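Local coordinates for regulator of G-protein signaling 1 (Homo sapiens, PDB 2BV1) that speeds GTP hydrolysis by G protein alpha subunits through its RGS domain, driving them into the inactive GDP-bound form and so damping receptor signalling, at residues 58-62 with 110-115; 19-23 with 136-140. One frame throughout, in Å; residues are numbered along the deposited sequence.

Contact 1 of 2, residues 58-62 with 110-115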
ATOM      1  N   CYS A  58       2.498   6.661  -2.291  1.00 36.76           N
ATOM      2  CA  CYS A  58       1.750   7.308  -3.369  1.00 37.54           C
ATOM      3  C   CYS A  58       0.724   8.279  -2.804  1.00 37.11           C
ATOM      4  O   CYS A  58       0.521   9.343  -3.360  1.00 36.70           O
ATOM      5  CB  CYS A  58       1.046   6.254  -4.261  1.00 36.75           C
ATOM      6  SG  CYS A  58       2.198   5.307  -5.239  1.00 39.98           S
ATOM      7  N   GLU A  59       0.091   7.899  -1.696  1.00 38.16           N
ATOM      8  CA  GLU A  59      -0.892   8.746  -1.004  1.00 39.46           C
ATOM      9  C   GLU A  59      -0.191  10.013  -0.527  1.00 40.00           C
ATOM     10  O   GLU A  59      -0.669  11.114  -0.727  1.00 40.46           O
ATOM     11  CB  GLU A  59      -1.534   8.004   0.179  1.00 39.36           C
ATOM     12  CG  GLU A  59      -2.469   6.836  -0.256  1.00 41.92           C
ATOM     13  CD  GLU A  59      -3.595   7.332  -1.116  1.00 46.65           C
ATOM     14  OE1 GLU A  59      -3.556   7.118  -2.349  1.00 47.80           O
ATOM     15  OE2 GLU A  59      -4.487   8.018  -0.565  1.00 51.89           O
ATOM     16  N   ASP A  60       0.998   9.823   0.013  1.00 40.17           N
ATOM     17  CA  ASP A  60       1.800  10.920   0.514  1.00 41.03           C
ATOM     18  C   ASP A  60       2.367  11.791  -0.634  1.00 40.32           C
ATOM     19  O   ASP A  60       2.452  13.032  -0.512  1.00 38.74           O
ATOM     20  CB  ASP A  60       2.781  10.355   1.568  1.00 42.09           C
ATOM     21  CG  ASP A  60       4.181  10.761   1.364  1.00 47.41           C
ATOM     22  OD1 ASP A  60       4.472  11.966   1.549  1.00 48.93           O
ATOM     23  OD2 ASP A  60       5.004   9.842   1.063  1.00 56.38           O
ATOM     24  N   TYR A  61       2.642  11.175  -1.785  1.00 39.57           N
ATOM     25  CA  TYR A  61       3.071  11.934  -2.970  1.00 39.47           C
ATOM     26  C   TYR A  61       1.984  12.907  -3.454  1.00 40.86           C
ATOM     27  O   TYR A  61       2.271  14.050  -3.861  1.00 39.95           O
ATOM     28  CB  TYR A  61       3.526  10.994  -4.086  1.00 38.16           C
ATOM     29  CG  TYR A  61       3.754  11.643  -5.409  1.00 37.63           C
ATOM     30  CD1 TYR A  61       5.003  12.207  -5.722  1.00 35.71           C
ATOM     31  CD2 TYR A  61       2.745  11.650  -6.402  1.00 36.12           C
ATOM     32  CE1 TYR A  61       5.232  12.803  -6.961  1.00 36.44           C
ATOM     33  CE2 TYR A  61       2.970  12.266  -7.658  1.00 36.95           C
ATOM     34  CZ  TYR A  61       4.220  12.830  -7.924  1.00 36.99           C
ATOM     35  OH  TYR A  61       4.472  13.445  -9.136  1.00 37.44           O
ATOM     36  N   LYS A  62       0.739  12.454  -3.370  1.00 42.54           N
ATOM     37  CA  LYS A  62      -0.423  13.183  -3.889  1.00 43.91           C
ATOM     38  C   LYS A  62      -0.770  14.421  -3.103  1.00 43.63           C
ATOM     39  O   LYS A  62      -1.425  15.311  -3.632  1.00 45.05           O
ATOM     40  CB  LYS A  62      -1.650  12.258  -3.936  1.00 43.60           C
ATOM     41  CG  LYS A  62      -1.729  11.461  -5.215  1.00 46.38           C
ATOM     42  CD  LYS A  62      -2.995  10.559  -5.256  1.00 46.36           C
ATOM     43  CE  LYS A  62      -2.818   9.274  -4.514  1.00 48.95           C
ATOM     44  NZ  LYS A  62      -3.919   8.272  -4.822  1.00 48.87           N
ATOM     45  N   CYS A 110       1.059  11.004 -11.385  1.00 40.97           N
ATOM     46  CA  CYS A 110       2.150  10.205 -11.916  1.00 40.34           C
ATOM     47  C   CYS A 110       2.039   8.676 -11.606  1.00 39.31           C
ATOM     48  O   CYS A 110       2.262   7.839 -12.495  1.00 38.23           O
ATOM     49  CB  CYS A 110       3.487  10.786 -11.380  1.00 40.33           C
ATOM     50  SG  CYS A 110       4.996   9.858 -11.740  1.00 43.47           S
ATOM     51  N   PHE A 111       1.753   8.341 -10.345  1.00 38.37           N
ATOM     52  CA  PHE A 111       1.797   6.966  -9.861  1.00 38.51           C
ATOM     53  C   PHE A 111       0.433   6.262  -9.804  1.00 38.40           C
ATOM     54  O   PHE A 111       0.367   5.116  -9.309  1.00 37.44           O
ATOM     55  CB  PHE A 111       2.453   6.901  -8.452  1.00 37.81           C
ATOM     56  CG  PHE A 111       3.872   7.318  -8.447  1.00 36.94           C
ATOM     57  CD1 PHE A 111       4.845   6.487  -9.005  1.00 36.82           C
ATOM     58  CD2 PHE A 111       4.254   8.546  -7.910  1.00 37.11           C
ATOM     59  CE1 PHE A 111       6.179   6.870  -9.042  1.00 37.57           C
ATOM     60  CE2 PHE A 111       5.573   8.954  -7.952  1.00 35.24           C
ATOM     61  CZ  PHE A 111       6.543   8.126  -8.494  1.00 36.55           C
ATOM     62  N   ASP A 112      -0.618   6.936 -10.291  1.00 38.94           N
ATOM     63  CA  ASP A 112      -2.001   6.410 -10.272  1.00 40.24           C
ATOM     64  C   ASP A 112      -2.140   5.032 -10.935  1.00 39.66           C
ATOM     65  O   ASP A 112      -2.845   4.168 -10.430  1.00 40.07           O
ATOM     66  CB  ASP A 112      -2.938   7.375 -10.981  1.00 41.38           C
ATOM     67  CG  ASP A 112      -3.278   8.606 -10.132  1.00 44.24           C
ATOM     68  OD1 ASP A 112      -2.781   8.736  -8.992  1.00 45.97           O
ATOM     69  OD2 ASP A 112      -4.069   9.422 -10.627  1.00 47.52           O
ATOM     70  N   GLU A 113      -1.461   4.821 -12.049  1.00 40.36           N
ATOM     71  CA  GLU A 113      -1.562   3.545 -12.763  1.00 41.79           C
ATOM     72  C   GLU A 113      -0.888   2.431 -11.962  1.00 39.03           C
ATOM     73  O   GLU A 113      -1.459   1.360 -11.728  1.00 37.36           O
ATOM     74  CB  GLU A 113      -0.962   3.641 -14.171  1.00 41.87           C
ATOM     75  CG  GLU A 113      -1.917   4.100 -15.264  1.00 45.93           C
ATOM     76  CD  GLU A 113      -1.276   4.062 -16.653  1.00 47.29           C
ATOM     77  OE1 GLU A 113      -0.375   3.195 -16.893  1.00 55.73           O
ATOM     78  OE2 GLU A 113      -1.673   4.899 -17.510  1.00 53.88           O
ATOM     79  N   ALA A 114       0.340   2.690 -11.530  1.00 38.72           N
ATOM     80  CA  ALA A 114       1.092   1.727 -10.742  1.00 37.29           C
ATOM     81  C   ALA A 114       0.413   1.463  -9.409  1.00 37.59           C
ATOM     82  O   ALA A 114       0.368   0.318  -8.929  1.00 38.39           O
ATOM     83  CB  ALA A 114       2.532   2.176 -10.550  1.00 37.37           C
ATOM     84  N   GLN A 115      -0.204   2.490  -8.856  1.00 37.74           N
ATOM     85  CA  GLN A 115      -0.836   2.383  -7.536  1.00 37.73           C
ATOM     86  C   GLN A 115      -2.072   1.456  -7.669  1.00 37.15           C
ATOM     87  O   GLN A 115      -2.341   0.628  -6.825  1.00 35.52           O
ATOM     88  CB  GLN A 115      -1.270   3.741  -7.040  1.00 37.12           C
ATOM     89  CG  GLN A 115      -1.816   3.670  -5.609  1.00 39.64           C
ATOM     90  CD  GLN A 115      -2.206   5.011  -5.013  1.00 37.66           C
ATOM     91  OE1 GLN A 115      -2.378   5.994  -5.721  1.00 41.72           O
ATOM     92  NE2 GLN A 115      -2.350   5.046  -3.682  1.00 40.56           N
TER
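Cys-58 and Phe-111 bring the two backbones nearest, their CA atoms 6.5 Å apart, where the last turn of helix 50-62 faces the loop entering helix 112-131. Small Cys-58 suits this near point: its SG rests 3.6 Å from Phe-111 CB and reaches the ring obliquely as a sulfur-aromatic contact. One turn on, Tyr-61 and Phe-111 form a T-shaped pair with planes at 84°. The Phe-111 edge, CD2 and CE2, points into one Tyr-61 face, and CE2 stands 3.8 Å above the plane of that ring, over its centre. Tyr-61 CG lies anti to the backbone N (chi1 170°), which turns the ring toward 110-111 and brings OH to 3.6 Å from Cys-110 CB; the hydroxyl is hydrogen-bonded to Thr-107 O. Both helices belong to the all-helical RGS domain, and Ile-76 of helix 69-81 and Ile-103 of helix 93-103 add to the apolar packing round these rings. At the more polar margin, Gln-115 stretches its extended chain across Cys-58 CB and uses both ends of its amide. NE2 donates to Glu-59 OE1 (2.7 Å, 161° at the hydrogen), while OE1 accepts from Lys-62 NZ at 2.9 Å. Lys-62 NZ also salt-bridges Glu-59 OE1 at 2.8 Å, and the amide and the ammonium group reach this oxygen from opposite faces of the carboxylate plane. A leucine in place of Gln-115 would probably leave Glu-59 and Lys-62 with each other but without the amide that ties them to the other helix. Asp-112 OD1, 4.3 Å from Lys-62 NZ, probably adds a weaker electrostatic pull.

Contact 2 of 2, residues 19-23 with 136-140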
ATOM      1  N   VAL A  19     -12.514  -3.846  13.805  1.00 36.18           N
ATOM      2  CA  VAL A  19     -11.680  -4.868  13.241  1.00 37.00           C
ATOM      3  C   VAL A  19     -12.528  -5.784  12.309  1.00 37.53           C
ATOM      4  O   VAL A  19     -12.029  -6.205  11.283  1.00 36.63           O
ATOM      5  CB  VAL A  19     -11.016  -5.688  14.331  1.00 36.63           C
ATOM      6  CG1 VAL A  19     -10.281  -6.930  13.750  1.00 37.71           C
ATOM      7  CG2 VAL A  19     -10.093  -4.796  15.160  1.00 37.31           C
ATOM      8  N   MET A  20     -13.793  -6.090  12.666  1.00 38.09           N
ATOM      9  CA  MET A  20     -14.732  -6.777  11.728  1.00 38.75           C
ATOM     10  C   MET A  20     -14.908  -6.016  10.397  1.00 37.17           C
ATOM     11  O   MET A  20     -14.916  -6.616   9.334  1.00 36.88           O
ATOM     12  CB  MET A  20     -16.141  -6.983  12.349  1.00 38.71           C
ATOM     13  CG  MET A  20     -16.264  -7.876  13.554  1.00 42.60           C
ATOM     14  SD  MET A  20     -17.923  -7.995  14.409  1.00 45.82           S
ATOM     15  CE  MET A  20     -19.020  -7.641  13.018  1.00 43.28           C
ATOM     16  N   GLN A  21     -15.099  -4.702  10.460  1.00 37.12           N
ATOM     17  CA  GLN A  21     -15.232  -3.850   9.285  1.00 37.73           C
ATOM     18  C   GLN A  21     -14.098  -3.914   8.245  1.00 37.55           C
ATOM     19  O   GLN A  21     -14.329  -3.709   7.043  1.00 36.21           O
ATOM     20  CB  GLN A  21     -15.476  -2.399   9.707  1.00 38.79           C
ATOM     21  CG  GLN A  21     -16.906  -2.114  10.191  1.00 41.49           C
ATOM     22  CD  GLN A  21     -17.948  -2.139   9.067  1.00 47.85           C
ATOM     23  OE1 GLN A  21     -17.951  -1.281   8.157  1.00 51.25           O
ATOM     24  NE2 GLN A  21     -18.855  -3.116   9.135  1.00 51.37           N
ATOM     25  N   TRP A  22     -12.892  -4.202   8.713  1.00 36.71           N
ATOM     26  CA  TRP A  22     -11.725  -4.371   7.853  1.00 36.97           C
ATOM     27  C   TRP A  22     -11.900  -5.540   6.866  1.00 37.69           C
ATOM     28  O   TRP A  22     -11.237  -5.556   5.828  1.00 35.16           O
ATOM     29  CB  TRP A  22     -10.465  -4.659   8.663  1.00 36.79           C
ATOM     30  CG  TRP A  22     -10.085  -3.591   9.690  1.00 36.65           C
ATOM     31  CD1 TRP A  22     -10.586  -2.349   9.800  1.00 36.61           C
ATOM     32  CD2 TRP A  22      -9.084  -3.711  10.703  1.00 35.12           C
ATOM     33  NE1 TRP A  22      -9.975  -1.668  10.820  1.00 36.06           N
ATOM     34  CE2 TRP A  22      -9.058  -2.483  11.408  1.00 35.67           C
ATOM     35  CE3 TRP A  22      -8.201  -4.730  11.072  1.00 37.51           C
ATOM     36  CZ2 TRP A  22      -8.215  -2.252  12.496  1.00 38.43           C
ATOM     37  CZ3 TRP A  22      -7.311  -4.480  12.156  1.00 39.00           C
ATOM     38  CH2 TRP A  22      -7.360  -3.269  12.864  1.00 36.94           C
ATOM     39  N   SER A  23     -12.725  -6.531   7.253  1.00 37.56           N
ATOM     40  CA  SER A  23     -13.103  -7.620   6.340  1.00 38.28           C
ATOM     41  C   SER A  23     -14.114  -7.203   5.284  1.00 38.29           C
ATOM     42  O   SER A  23     -14.360  -7.949   4.348  1.00 39.47           O
ATOM     43  CB  SER A  23     -13.616  -8.829   7.133  1.00 37.57           C
ATOM     44  OG  SER A  23     -14.929  -8.571   7.516  1.00 40.37           O
ATOM     45  N   TYR A 136      -4.904 -11.367  12.262  1.00 38.58           N
ATOM     46  CA  TYR A 136      -6.246 -10.827  12.177  1.00 37.53           C
ATOM     47  C   TYR A 136      -7.253 -11.527  13.107  1.00 36.48           C
ATOM     48  O   TYR A 136      -7.926 -10.876  13.884  1.00 36.63           O
ATOM     49  CB  TYR A 136      -6.731 -10.822  10.718  1.00 37.01           C
ATOM     50  CG  TYR A 136      -8.105 -10.223  10.574  1.00 36.69           C
ATOM     51  CD1 TYR A 136      -8.304  -8.849  10.681  1.00 35.42           C
ATOM     52  CD2 TYR A 136      -9.215 -11.038  10.362  1.00 34.55           C
ATOM     53  CE1 TYR A 136      -9.580  -8.316  10.599  1.00 36.55           C
ATOM     54  CE2 TYR A 136     -10.468 -10.521  10.278  1.00 35.26           C
ATOM     55  CZ  TYR A 136     -10.656  -9.163  10.376  1.00 35.40           C
ATOM     56  OH  TYR A 136     -11.902  -8.633  10.295  1.00 34.71           O
ATOM     57  N   LEU A 137      -7.334 -12.853  13.025  1.00 36.92           N
ATOM     58  CA  LEU A 137      -8.385 -13.597  13.719  1.00 37.02           C
ATOM     59  C   LEU A 137      -8.198 -13.581  15.242  1.00 37.21           C
ATOM     60  O   LEU A 137      -9.178 -13.400  15.966  1.00 36.65           O
ATOM     61  CB  LEU A 137      -8.484 -15.016  13.148  1.00 36.81           C
ATOM     62  CG  LEU A 137      -8.974 -15.073  11.683  1.00 37.09           C
ATOM     63  CD1 LEU A 137      -8.846 -16.419  11.059  1.00 37.56           C
ATOM     64  CD2 LEU A 137     -10.401 -14.602  11.608  1.00 37.41           C
ATOM     65  N   ASN A 138      -6.953 -13.690  15.721  1.00 36.11           N
ATOM     66  CA  ASN A 138      -6.651 -13.467  17.165  1.00 36.69           C
ATOM     67  C   ASN A 138      -7.063 -12.096  17.631  1.00 36.02           C
ATOM     68  O   ASN A 138      -7.762 -11.972  18.626  1.00 34.77           O
ATOM     69  CB  ASN A 138      -5.156 -13.746  17.512  1.00 36.73           C
ATOM     70  CG  ASN A 138      -4.784 -15.261  17.417  1.00 38.90           C
ATOM     71  OD1 ASN A 138      -5.658 -16.107  17.387  1.00 38.13           O
ATOM     72  ND2 ASN A 138      -3.494 -15.570  17.365  1.00 36.33           N
ATOM     73  N   LEU A 139      -6.648 -11.055  16.906  1.00 37.24           N
ATOM     74  CA  LEU A 139      -6.995  -9.682  17.282  1.00 37.54           C
ATOM     75  C   LEU A 139      -8.507  -9.550  17.426  1.00 38.57           C
ATOM     76  O   LEU A 139      -9.011  -9.084  18.436  1.00 36.49           O
ATOM     77  CB  LEU A 139      -6.481  -8.676  16.252  1.00 36.94           C
ATOM     78  CG  LEU A 139      -6.656  -7.197  16.573  1.00 37.70           C
ATOM     79  CD1 LEU A 139      -5.784  -6.776  17.841  1.00 37.49           C
ATOM     80  CD2 LEU A 139      -6.361  -6.287  15.403  1.00 37.97           C
ATOM     81  N   LEU A 140      -9.215 -10.004  16.396  1.00 40.12           N
ATOM     82  CA  LEU A 140     -10.674  -9.929  16.341  1.00 40.97           C
ATOM     83  C   LEU A 140     -11.344 -10.633  17.520  1.00 40.97           C
ATOM     84  O   LEU A 140     -12.159 -10.031  18.221  1.00 40.80           O
ATOM     85  CB  LEU A 140     -11.154 -10.526  15.008  1.00 41.26           C
ATOM     86  CG  LEU A 140     -12.642 -10.602  14.734  1.00 42.51           C
ATOM     87  CD1 LEU A 140     -13.352  -9.249  14.965  1.00 43.11           C
ATOM     88  CD2 LEU A 140     -12.899 -11.135  13.323  1.00 42.15           C
TER
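Val-19 lays its CG1 methyl against the Tyr-136 ring, 3.5 Å from CE1, the two side chains running antiparallel alongside one another. This is where the N-terminal helix 16-21 meets helix 134-142, so that the parts near the two chain ends pack together in this all-helical RGS fold. Branched at CB, valine can send its two methyls to different neighbours: CG1, anti to the backbone N (chi1 171°), faces Tyr-136 and the CB of Leu-140, whereas CG2 goes to Leu-139 CD2 at 4.0 Å. That same Leu-139 methyl touches the indole of Trp-22, 3.8 Å from CZ3, the leucine coming in roughly perpendicular to the tryptophan side chain. Trp-22 also sets CE3 at the edge of the Tyr-136 ring, 3.9 Å from CE1, and takes Val-19 CA over one face; its NE1 is hydrogen-bonded to Glu-18 OE2. A broad indole is well suited to bridging tyrosine and leucine in this way. Farther out, Met-20 CG meets Leu-140 CD1 at 3.5 Å, a flexible apolar chain at the more exposed margin. Tyrosine fits position 136 because its ring offers an apolar edge while its hydroxyl reaches the backbone: OH donates to Val-19 O at 2.6 Å, from above the carbonyl plane, 35° out of it. Phe-130 meets this ring as well, with planes at about 55°. Next along the chain, Ser-23 brings CB to 3.6 Å from Tyr-136 OH and turns its OG back to donate to Met-20 O at 2.7 Å, an oxygen that the backbone N of Ser-23 also grips.

From the N terminus the chain passes first through 19-23, whose partner 136-140 comes only near the C terminus, so contact 2 closes a loop that takes in most of the chain. Nested within that loop is the shorter one closed by contact 1, from helix 50-62 through helices 69-81 and 93-103 to the start of helix 112-131. That long helix then runs on toward helix 134-142, the next in the chain, and links the two sites. They lie on opposite sides of the chain's centre, their own centres about 27 Å apart: contact 1 ties together helices from the middle of the chain, and contact 2 joins the terminal ones.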